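Local coordinates for lysine-specific demethylase REF6 (Arabidopsis thaliana, PDB 6A58), which removes methyl groups from di- and trimethylated lysine on histone H3, activating genes, and binds DNA through the four C2H2 zinc fingers of its C-terminal part, at residues Y23-M27 against E28-M32; L76-W80 against K81-M85; T94-I97 against R98-G102; R118-S121 against D122-H126. All coordinates share one frame; numbering follows the deposited sequence.

Contact 1: residues Y23-M27 against E28-M32; sequences YQCNM and EGCTM. With ZN (zinc ion), chain B.
Cys25 and Cys30 face each other across the short loop of the first zinc finger, and both sulfurs bind one zinc ion. The side chain of Cys30 can be traced outward. Cys30 CB lies 3.4 Å from Met27 O and 4.2 Å from Cys25 CB, at the closed end of the loop. With SG anti to the backbone N (chi1 -167°), the sulfur continues away from the backbone and meets the ion, Cys30 SG to zinc being 2.3 Å. On the way it passes alongside Cys25, whose CB is 3.8 Å from Cys30 SG. Cys30 SG also accepts Met32 N at 3.6 Å, and Cys25 SG accepts Met27 N at 3.5 Å, so each sulfur is held by one metal bond and one backbone donor. The backbone brackets the site: a type II turn from Met27 to Cys30 closes the tip, with Cys30 N donating to Met27 O, while Cys25 N reaches Met32 O at 3.1 Å with a nearly straight N-H (166°). His43 of helix 37-44 supplies a third ligand, and His60 of helix 60-70 the fourth, consistent with a degenerate finger that borrows a histidine from beyond its own helix. Zinc and the amide N-H groups probably share in dispersing the negative charge of both sulfurs, which would stabilise them as thiolates.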
loop_
_atom_site.group_PDB
_atom_site.type_symbol
_atom_site.label_atom_id
_atom_site.label_comp_id
_atom_site.label_asym_id
_atom_site.label_seq_id
_atom_site.Cartn_x
_atom_site.Cartn_y
_atom_site.Cartn_z
ATOM N N TYR A 23 0.971 23.935 8.197
ATOM C CA TYR A 23 0.400 23.590 9.495
ATOM C C TYR A 23 0.388 22.071 9.658
ATOM O O TYR A 23 -0.388 21.376 9.001
ATOM C CB TYR A 23 -1.018 24.151 9.606
ATOM C CG TYR A 23 -1.054 25.658 9.741
ATOM C CD1 TYR A 23 -0.966 26.485 8.618
ATOM C CD2 TYR A 23 -1.172 26.258 10.993
ATOM C CE1 TYR A 23 -0.995 27.870 8.744
ATOM C CE2 TYR A 23 -1.203 27.638 11.128
ATOM C CZ TYR A 23 -1.115 28.440 10.003
ATOM O OH TYR A 23 -1.150 29.809 10.142
ATOM N N GLN A 24 1.244 21.568 10.545
ATOM C CA GLN A 24 1.433 20.125 10.721
ATOM C C GLN A 24 0.408 19.551 11.708
ATOM O O GLN A 24 0.030 20.217 12.679
ATOM C CB GLN A 24 2.865 19.824 11.194
ATOM C CG GLN A 24 3.962 20.119 10.164
ATOM C CD GLN A 24 4.349 21.591 10.045
ATOM O OE1 GLN A 24 4.042 22.410 10.916
ATOM N NE2 GLN A 24 5.041 21.932 8.959
ATOM N N CYS A 25 -0.039 18.322 11.449
ATOM C CA CYS A 25 -0.948 17.610 12.353
ATOM C C CYS A 25 -0.176 17.012 13.521
ATOM O O CYS A 25 0.857 16.373 13.316
ATOM C CB CYS A 25 -1.696 16.499 11.621
ATOM S SG CYS A 25 -2.895 15.646 12.676
ATOM N N ASN A 26 -0.688 17.208 14.738
ATOM C CA ASN A 26 -0.028 16.711 15.956
ATOM C C ASN A 26 -0.568 15.370 16.470
ATOM O O ASN A 26 -0.174 14.928 17.553
ATOM C CB ASN A 26 -0.057 17.774 17.069
ATOM C CG ASN A 26 -1.459 18.111 17.550
ATOM O OD1 ASN A 26 -2.463 17.645 17.006
ATOM N ND2 ASN A 26 -1.529 18.954 18.575
ATOM N N MET A 27 -1.457 14.728 15.712
ATOM C CA MET A 27 -1.978 13.410 16.082
ATOM C C MET A 27 -0.888 12.356 15.915
ATOM O O MET A 27 -0.101 12.417 14.970
ATOM C CB MET A 27 -3.198 13.042 15.234
ATOM C CG MET A 27 -4.405 13.938 15.465
ATOM S SD MET A 27 -5.141 13.705 17.096
ATOM C CE MET A 27 -5.945 12.122 16.873
ATOM N N GLU A 28 -0.847 11.401 16.842
ATOM C CA GLU A 28 0.211 10.387 16.866
ATOM C C GLU A 28 0.211 9.576 15.570
ATOM O O GLU A 28 -0.829 9.068 15.146
ATOM C CB GLU A 28 0.049 9.451 18.074
ATOM C CG GLU A 28 1.274 8.599 18.391
ATOM C CD GLU A 28 2.464 9.411 18.882
ATOM O OE1 GLU A 28 3.600 9.122 18.450
ATOM O OE2 GLU A 28 2.271 10.336 19.700
ATOM N N GLY A 29 1.375 9.499 14.930
ATOM C CA GLY A 29 1.543 8.754 13.687
ATOM C C GLY A 29 1.194 9.504 12.409
ATOM O O GLY A 29 1.497 9.015 11.321
ATOM N N CYS A 30 0.572 10.680 12.517
ATOM C CA CYS A 30 0.148 11.427 11.327
ATOM C C CYS A 30 1.310 12.231 10.756
ATOM O O CYS A 30 2.063 12.855 11.504
ATOM C CB CYS A 30 -1.011 12.365 11.647
ATOM S SG CYS A 30 -1.811 13.013 10.152
ATOM N N THR A 31 1.447 12.219 9.430
ATOM C CA THR A 31 2.511 12.951 8.747
ATOM C C THR A 31 1.946 14.010 7.793
ATOM O O THR A 31 2.674 14.530 6.949
ATOM C CB THR A 31 3.435 11.988 7.969
ATOM O OG1 THR A 31 2.688 11.325 6.945
ATOM C CG2 THR A 31 4.048 10.952 8.903
ATOM N N MET A 32 0.667 14.351 7.950
ATOM C CA MET A 32 0.008 15.301 7.055
ATOM C C MET A 32 0.225 16.746 7.485
ATOM O O MET A 32 0.425 17.033 8.667
ATOM C CB MET A 32 -1.483 15.008 6.959
ATOM C CG MET A 32 -1.786 13.673 6.302
ATOM S SD MET A 32 -3.555 13.446 6.094
ATOM C CE MET A 32 -3.602 11.770 5.465
HETATM ZN ZN ZN B . -3.542 14.065 11.139
#

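Contact 2: residues L76-W80 against K81-M85; sequences LKCPW and KGCKM. With ZN (zinc ion), chain D.
Cys78 N and Met85 O meet across the open side of the loop in a hydrogen bond of 3.1 Å, with an N-H...O angle of 165°. At the closed end Cys83 N donates to Trp80 O at 3.0 Å, completing a type II turn that runs from Trp80 to Cys83. Gly82 takes the third place of that turn with a phi of 92°, where a CB would collide with the preceding carbonyl oxygen. The sulfurs serve as acceptors too. Trp80 N donates to Cys78 SG at 3.5 Å, whereas Met85 N makes a weak bond to Cys83 SG. Pro79, between Cys78 and Trp80, has no N-H to offer. Such N-H...S bonds surround the paired cysteines on the beta hairpin of a C2H2 finger, here the third, whose zinc ion is bound by Cys78 SG and Cys83 SG at 2.3 Å each. Both sulfurs are turned anti to their backbone N (chi1 -178° in Cys78), which brings them to the same ion with the SG atoms 3.8 Å apart; His96 and His100 complete the tetrahedral set. Outside the loop, Lys77 O accepts from Arg93 NH1, and Leu76 pairs through its backbone with Phe87 on the neighbouring strand. The Trp80 CB lies 4.3 Å from Cys83 CB, and beyond it the indole stacks on the ring of His100, one of the zinc ligands.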
loop_
_atom_site.group_PDB
_atom_site.type_symbol
_atom_site.label_atom_id
_atom_site.label_comp_id
_atom_site.label_asym_id
_atom_site.label_seq_id
_atom_site.Cartn_x
_atom_site.Cartn_y
_atom_site.Cartn_z
ATOM N N LEU A 76 7.109 3.839 -7.059
ATOM C CA LEU A 76 8.207 2.891 -7.260
ATOM C C LEU A 76 8.138 2.259 -8.648
ATOM O O LEU A 76 7.238 1.464 -8.923
ATOM C CB LEU A 76 8.149 1.812 -6.177
ATOM C CG LEU A 76 8.178 2.317 -4.726
ATOM C CD1 LEU A 76 8.066 1.146 -3.767
ATOM C CD2 LEU A 76 9.429 3.139 -4.447
ATOM N N LYS A 77 9.096 2.616 -9.506
ATOM C CA LYS A 77 9.140 2.128 -10.890
ATOM C C LYS A 77 9.825 0.774 -10.948
ATOM O O LYS A 77 10.776 0.519 -10.213
ATOM C CB LYS A 77 9.901 3.103 -11.794
ATOM C CG LYS A 77 9.192 4.425 -12.042
ATOM C CD LYS A 77 9.916 5.251 -13.097
ATOM C CE LYS A 77 9.041 6.376 -13.628
ATOM N NZ LYS A 77 8.679 7.365 -12.577
ATOM N N CYS A 78 9.345 -0.089 -11.836
ATOM C CA CYS A 78 10.019 -1.353 -12.101
ATOM C C CYS A 78 11.396 -1.068 -12.708
ATOM O O CYS A 78 11.502 -0.242 -13.617
ATOM C CB CYS A 78 9.201 -2.208 -13.063
ATOM S SG CYS A 78 9.964 -3.813 -13.397
ATOM N N PRO A 79 12.450 -1.743 -12.208
ATOM C CA PRO A 79 13.799 -1.513 -12.726
ATOM C C PRO A 79 14.134 -2.267 -14.019
ATOM O O PRO A 79 15.221 -2.064 -14.554
ATOM C CB PRO A 79 14.686 -2.018 -11.590
ATOM C CG PRO A 79 13.900 -3.133 -11.001
ATOM C CD PRO A 79 12.468 -2.680 -11.066
ATOM N N TRP A 80 13.225 -3.112 -14.508
ATOM C CA TRP A 80 13.468 -3.939 -15.699
ATOM C C TRP A 80 13.281 -3.083 -16.951
ATOM O O TRP A 80 12.182 -2.584 -17.194
ATOM C CB TRP A 80 12.487 -5.120 -15.710
ATOM C CG TRP A 80 12.969 -6.373 -16.378
ATOM C CD1 TRP A 80 12.555 -6.872 -17.575
ATOM C CD2 TRP A 80 13.911 -7.316 -15.854
ATOM N NE1 TRP A 80 13.197 -8.061 -17.843
ATOM C CE2 TRP A 80 14.045 -8.348 -16.807
ATOM C CE3 TRP A 80 14.668 -7.380 -14.677
ATOM C CZ2 TRP A 80 14.894 -9.445 -16.611
ATOM C CZ3 TRP A 80 15.514 -8.461 -14.486
ATOM C CH2 TRP A 80 15.618 -9.481 -15.447
ATOM N N LYS A 81 14.341 -2.910 -17.741
ATOM C CA LYS A 81 14.263 -2.091 -18.958
ATOM C C LYS A 81 13.123 -2.566 -19.856
ATOM O O LYS A 81 12.938 -3.770 -20.042
ATOM C CB LYS A 81 15.574 -2.133 -19.745
ATOM C CG LYS A 81 16.737 -1.414 -19.084
ATOM C CD LYS A 81 18.069 -1.808 -19.711
ATOM C CE LYS A 81 18.196 -1.335 -21.149
ATOM N NZ LYS A 81 19.489 -1.756 -21.759
ATOM N N GLY A 82 12.363 -1.612 -20.396
ATOM C CA GLY A 82 11.183 -1.903 -21.212
ATOM C C GLY A 82 9.862 -1.965 -20.464
ATOM O O GLY A 82 8.802 -1.882 -21.086
ATOM N N CYS A 83 9.912 -2.111 -19.138
ATOM C CA CYS A 83 8.713 -2.231 -18.326
ATOM C C CYS A 83 8.335 -0.866 -17.772
ATOM O O CYS A 83 9.174 -0.177 -17.198
ATOM C CB CYS A 83 8.947 -3.205 -17.175
ATOM S SG CYS A 83 7.449 -3.561 -16.244
ATOM N N LYS A 84 7.066 -0.497 -17.940
ATOM C CA LYS A 84 6.555 0.803 -17.502
ATOM C C LYS A 84 5.666 0.692 -16.258
ATOM O O LYS A 84 5.021 1.670 -15.874
ATOM C CB LYS A 84 5.788 1.467 -18.653
ATOM C CG LYS A 84 6.617 1.630 -19.918
ATOM C CD LYS A 84 5.956 2.558 -20.927
ATOM C CE LYS A 84 6.854 2.770 -22.137
ATOM N NZ LYS A 84 6.337 3.819 -23.059
ATOM N N MET A 85 5.650 -0.477 -15.614
ATOM C CA MET A 85 4.794 -0.694 -14.446
ATOM C C MET A 85 5.336 0.039 -13.226
ATOM O O MET A 85 6.544 0.180 -13.059
ATOM C CB MET A 85 4.634 -2.184 -14.144
ATOM C CG MET A 85 3.906 -2.938 -15.247
ATOM S SD MET A 85 3.119 -4.457 -14.691
ATOM C CE MET A 85 1.776 -3.810 -13.698
HETATM ZN ZN ZN D . 8.380 -4.848 -14.636
#

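Contact 3: residues T94-I97 against R98-G102; sequences TEHI and RVHTG. With ZN (zinc ion), chain D.
His96 and His100, four residues apart on helix 90-101, are the zinc-binding histidine pair of the third C2H2 finger, His96 NE2 and His100 NE2 each lying 2.1 Å from the zinc ion. Their rings stand almost perpendicular, with planes at 88°, and the two NE2 atoms, 3.1 Å apart, bind the same ion. Among backbone bonds, Val99 N donates to His96 O at 2.9 Å, an i to i+3 bond. Ile97 O accepts Thr101 N, together with a weaker bond from His100 N. This mix of spacings marks the last turn of the helix, and Gly102 leaves it with positive phi.

Charge is arranged around Arg98. Its chain runs extended from CG to NE, and Glu95 CA lies 4.1 Å off one face of the Arg98 guanidinium, toward its rim. Glu95 OE2 remains 4.6 Å from Arg98 NH1, too far for a salt bridge; a water joins them, donating to Glu95 OE2 and accepting from Arg98 NH1 at 2.9 Å. NH1 also donates to Arg118 O. With a leucine in place of Arg98, the water would probably lose its donor and Arg118 O its N-H partner. Apolar contact is slight, with Ile97 CG2 near Thr101 CG2.

The helix packs Ile97 against Pro79 of its own hairpin, while Val99 touches Arg118 and Glu95 touches Phe119, residues that lead into helix 120-129 of the fourth finger.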
loop_
_atom_site.group_PDB
_atom_site.type_symbol
_atom_site.label_atom_id
_atom_site.label_comp_id
_atom_site.label_asym_id
_atom_site.label_seq_id
_atom_site.Cartn_x
_atom_site.Cartn_y
_atom_site.Cartn_z
ATOM N N THR A 94 8.770 -5.837 -5.670
ATOM C CA THR A 94 9.654 -7.005 -5.555
ATOM C C THR A 94 8.987 -8.283 -6.078
ATOM O O THR A 94 9.607 -9.048 -6.823
ATOM C CB THR A 94 10.137 -7.197 -4.103
ATOM O OG1 THR A 94 10.911 -6.056 -3.714
ATOM C CG2 THR A 94 10.993 -8.453 -3.960
ATOM N N GLU A 95 7.734 -8.509 -5.690
ATOM C CA GLU A 95 6.958 -9.639 -6.214
ATOM C C GLU A 95 6.834 -9.572 -7.738
ATOM O O GLU A 95 7.043 -10.574 -8.423
ATOM C CB GLU A 95 5.573 -9.716 -5.560
ATOM C CG GLU A 95 5.608 -10.290 -4.149
ATOM C CD GLU A 95 4.231 -10.538 -3.551
ATOM O OE1 GLU A 95 3.208 -10.164 -4.166
ATOM O OE2 GLU A 95 4.176 -11.116 -2.449
ATOM N N HIS A 96 6.519 -8.387 -8.259
ATOM C CA HIS A 96 6.413 -8.184 -9.707
ATOM C C HIS A 96 7.691 -8.510 -10.481
ATOM O O HIS A 96 7.624 -9.123 -11.551
ATOM C CB HIS A 96 5.988 -6.754 -10.039
ATOM C CG HIS A 96 6.187 -6.396 -11.478
ATOM N ND1 HIS A 96 5.329 -6.815 -12.471
ATOM C CD2 HIS A 96 7.158 -5.680 -12.093
ATOM C CE1 HIS A 96 5.758 -6.364 -13.636
ATOM N NE2 HIS A 96 6.865 -5.673 -13.434
ATOM N N ILE A 97 8.845 -8.105 -9.951
ATOM C CA ILE A 97 10.133 -8.339 -10.626
ATOM C C ILE A 97 10.374 -9.838 -10.870
ATOM O O ILE A 97 11.002 -10.215 -11.865
ATOM C CB ILE A 97 11.312 -7.690 -9.856
ATOM C CG1 ILE A 97 11.198 -6.161 -9.900
ATOM C CG2 ILE A 97 12.659 -8.096 -10.447
ATOM C CD1 ILE A 97 11.977 -5.449 -8.815
ATOM N N ARG A 98 9.844 -10.692 -9.994
ATOM C CA ARG A 98 9.940 -12.143 -10.182
ATOM C C ARG A 98 9.287 -12.631 -11.481
ATOM O O ARG A 98 9.686 -13.668 -12.011
ATOM C CB ARG A 98 9.349 -12.902 -8.990
ATOM C CG ARG A 98 10.079 -12.667 -7.675
ATOM C CD ARG A 98 9.308 -13.263 -6.515
ATOM N NE ARG A 98 9.810 -12.764 -5.239
ATOM C CZ ARG A 98 9.129 -12.775 -4.089
ATOM N NH1 ARG A 98 7.899 -13.278 -4.016
ATOM N NH2 ARG A 98 9.694 -12.274 -2.993
ATOM N N VAL A 99 8.296 -11.895 -11.989
ATOM C CA VAL A 99 7.676 -12.217 -13.286
ATOM C C VAL A 99 8.728 -12.136 -14.393
ATOM O O VAL A 99 8.760 -12.990 -15.279
ATOM C CB VAL A 99 6.476 -11.291 -13.617
ATOM C CG1 VAL A 99 5.897 -11.599 -14.995
ATOM C CG2 VAL A 99 5.392 -11.416 -12.551
ATOM N N HIS A 100 9.590 -11.123 -14.324
ATOM C CA HIS A 100 10.666 -10.942 -15.298
ATOM C C HIS A 100 11.798 -11.948 -15.128
ATOM O O HIS A 100 12.339 -12.435 -16.120
ATOM C CB HIS A 100 11.268 -9.542 -15.200
ATOM C CG HIS A 100 10.300 -8.434 -15.468
ATOM N ND1 HIS A 100 9.511 -8.387 -16.597
ATOM C CD2 HIS A 100 10.024 -7.307 -14.769
ATOM C CE1 HIS A 100 8.770 -7.294 -16.570
ATOM N NE2 HIS A 100 9.069 -6.616 -15.476
ATOM N N THR A 101 12.184 -12.233 -13.881
ATOM C CA THR A 101 13.304 -13.150 -13.620
ATOM C C THR A 101 12.913 -14.628 -13.724
ATOM O O THR A 101 13.781 -15.480 -13.911
ATOM C CB THR A 101 13.928 -12.918 -12.234
ATOM O OG1 THR A 101 12.968 -13.244 -11.222
ATOM C CG2 THR A 101 14.390 -11.467 -12.080
ATOM N N GLY A 102 11.620 -14.927 -13.582
ATOM C CA GLY A 102 11.126 -16.305 -13.583
ATOM C C GLY A 102 11.297 -17.027 -12.256
ATOM O O GLY A 102 11.115 -18.243 -12.191
HETATM ZN ZN ZN D . 8.380 -4.848 -14.636
HETATM O O HOH W 1 5.976 -13.217 -1.890
#

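Contact 4: residues R118-S121 against D122-H126; sequences RFVS and DFSRH. With ZN (zinc ion), chain E.
Phe119 and Asp122 lie side by side at the start of helix 120-129, the helix of the fourth C2H2 finger. Their side chains point the same way, with ring and carboxylate planes 52° apart, and Asp122 OD2 comes to 3.3 Å from Phe119 CD2. Phe119 occupies the N-cap position, so its carbonyl faces the first turn and weakly accepts Asp122 N and Phe123 N. One residue on, Val120 O is gripped twice: Ser124 N donates at 2.8 Å, and Ser124 OG adds a bond from above the carbonyl plane at 3.1 Å. That hydroxyl can fold back because OG stands beside the backbone N (chi1 -63°).

Around the carboxylate stand one charge and one water. Arg125 NH2 is 3.3 Å from Asp122 OD1 in a salt bridge of charge alone, as the oxygen lies well out of the guanidinium plane. Water 2 donates to OD2 and accepts from Arg118 N, tying Asp122 to the entering backbone. An asparagine in place of Asp122 would probably leave the Arg125 guanidinium without its negative mate and remove a charge that suits the helix's N-terminal end. Further out, Arg118 CB sits over one face of the Phe119 ring, toward its rim.

The fourth finger's zinc ion lies at the other end of the segment, where Cys108, Cys113 and His132 supply three ligands and His126 NE2 binds the zinc at 2.1 Å.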
loop_
_atom_site.group_PDB
_atom_site.type_symbol
_atom_site.label_atom_id
_atom_site.label_comp_id
_atom_site.label_asym_id
_atom_site.label_seq_id
_atom_site.Cartn_x
_atom_site.Cartn_y
_atom_site.Cartn_z
ATOM N N ARG A 118 5.272 -18.102 -7.123
ATOM C CA ARG A 118 6.003 -16.840 -7.262
ATOM C C ARG A 118 5.785 -15.918 -6.066
ATOM O O ARG A 118 6.706 -15.202 -5.667
ATOM C CB ARG A 118 5.580 -16.118 -8.545
ATOM C CG ARG A 118 6.460 -14.926 -8.906
ATOM C CD ARG A 118 6.064 -14.274 -10.225
ATOM N NE ARG A 118 5.796 -15.245 -11.284
ATOM C CZ ARG A 118 6.713 -15.986 -11.912
ATOM N NH1 ARG A 118 8.016 -15.912 -11.610
ATOM N NH2 ARG A 118 6.314 -16.838 -12.854
ATOM N N PHE A 119 4.563 -15.919 -5.530
ATOM C CA PHE A 119 4.185 -15.068 -4.397
ATOM C C PHE A 119 3.825 -15.945 -3.201
ATOM O O PHE A 119 3.256 -17.025 -3.370
ATOM C CB PHE A 119 2.987 -14.175 -4.752
ATOM C CG PHE A 119 3.058 -13.550 -6.123
ATOM C CD1 PHE A 119 4.228 -12.946 -6.578
ATOM C CD2 PHE A 119 1.940 -13.545 -6.954
ATOM C CE1 PHE A 119 4.282 -12.365 -7.840
ATOM C CE2 PHE A 119 1.992 -12.964 -8.215
ATOM C CZ PHE A 119 3.166 -12.374 -8.659
ATOM N N VAL A 120 4.154 -15.473 -2.000
ATOM C CA VAL A 120 3.890 -16.232 -0.771
ATOM C C VAL A 120 2.388 -16.451 -0.519
ATOM O O VAL A 120 2.005 -17.497 -0.000
ATOM C CB VAL A 120 4.574 -15.591 0.467
ATOM C CG1 VAL A 120 3.873 -14.308 0.902
ATOM C CG2 VAL A 120 4.640 -16.585 1.620
ATOM N N SER A 121 1.554 -15.479 -0.897
ATOM C CA SER A 121 0.094 -15.599 -0.769
ATOM C C SER A 121 -0.484 -16.765 -1.579
ATOM O O SER A 121 -1.442 -17.407 -1.142
ATOM C CB SER A 121 -0.600 -14.293 -1.171
ATOM O OG SER A 121 -0.290 -13.932 -2.507
ATOM N N ASP A 122 0.099 -17.032 -2.749
ATOM C CA ASP A 122 -0.270 -18.200 -3.560
ATOM C C ASP A 122 0.144 -19.504 -2.874
ATOM O O ASP A 122 -0.590 -20.494 -2.924
ATOM C CB ASP A 122 0.374 -18.143 -4.953
ATOM C CG ASP A 122 -0.062 -16.932 -5.768
ATOM O OD1 ASP A 122 -1.124 -16.335 -5.477
ATOM O OD2 ASP A 122 0.672 -16.579 -6.717
ATOM N N PHE A 123 1.327 -19.502 -2.256
ATOM C CA PHE A 123 1.826 -20.657 -1.500
ATOM C C PHE A 123 0.974 -20.923 -0.254
ATOM O O PHE A 123 0.656 -22.076 0.041
ATOM C CB PHE A 123 3.307 -20.453 -1.131
ATOM C CG PHE A 123 3.942 -21.613 -0.395
ATOM C CD1 PHE A 123 3.710 -22.936 -0.778
ATOM C CD2 PHE A 123 4.811 -21.375 0.671
ATOM C CE1 PHE A 123 4.309 -23.987 -0.100
ATOM C CE2 PHE A 123 5.415 -22.425 1.347
ATOM C CZ PHE A 123 5.164 -23.733 0.962
ATOM N N SER A 124 0.603 -19.858 0.457
ATOM C CA SER A 124 -0.284 -19.964 1.627
ATOM C C SER A 124 -1.681 -20.462 1.249
ATOM O O SER A 124 -2.258 -21.289 1.956
ATOM C CB SER A 124 -0.396 -18.616 2.344
ATOM O OG SER A 124 0.861 -18.202 2.845
ATOM N N ARG A 125 -2.213 -19.953 0.137
ATOM C CA ARG A 125 -3.504 -20.401 -0.397
ATOM C C ARG A 125 -3.485 -21.885 -0.775
ATOM O O ARG A 125 -4.451 -22.604 -0.510
ATOM C CB ARG A 125 -3.899 -19.553 -1.612
ATOM C CG ARG A 125 -5.271 -19.869 -2.191
ATOM C CD ARG A 125 -5.719 -18.804 -3.179
ATOM N NE ARG A 125 -4.798 -18.667 -4.310
ATOM C CZ ARG A 125 -4.932 -17.787 -5.304
ATOM N NH1 ARG A 125 -5.963 -16.939 -5.340
ATOM N NH2 ARG A 125 -4.025 -17.753 -6.280
ATOM N N HIS A 126 -2.390 -22.329 -1.394
ATOM C CA HIS A 126 -2.202 -23.742 -1.750
ATOM C C HIS A 126 -2.177 -24.650 -0.516
ATOM O O HIS A 126 -2.820 -25.703 -0.509
ATOM C CB HIS A 126 -0.914 -23.923 -2.565
ATOM C CG HIS A 126 -0.572 -25.352 -2.861
ATOM N ND1 HIS A 126 -1.235 -26.097 -3.812
ATOM C CD2 HIS A 126 0.383 -26.163 -2.346
ATOM C CE1 HIS A 126 -0.712 -27.309 -3.861
ATOM N NE2 HIS A 126 0.272 -27.375 -2.982
HETATM ZN ZN ZN E . 1.691 -28.914 -2.487
HETATM O O HOH W 2 2.515 -18.309 -7.828
#

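In the fold
From the N terminus, contact 1 closes the hairpin loop of the first finger between strands 23-24 and 33-34. Contact 2 does the same in the third finger, between strands 76-77 and 86-87, its centre about 33 Å from that of contact 1. Contact 3 follows on helix 90-101, and its zinc ion is the one contact 2 binds, so hairpin and helix are joined through the metal; the centres of contacts 2 and 3 lie about 11 Å apart. Contact 4 opens helix 120-129 and touches contact 3, bringing the third and fourth fingers together. The contacts lie in series: none nests or crosses another, and contact 1 touches none of the rest.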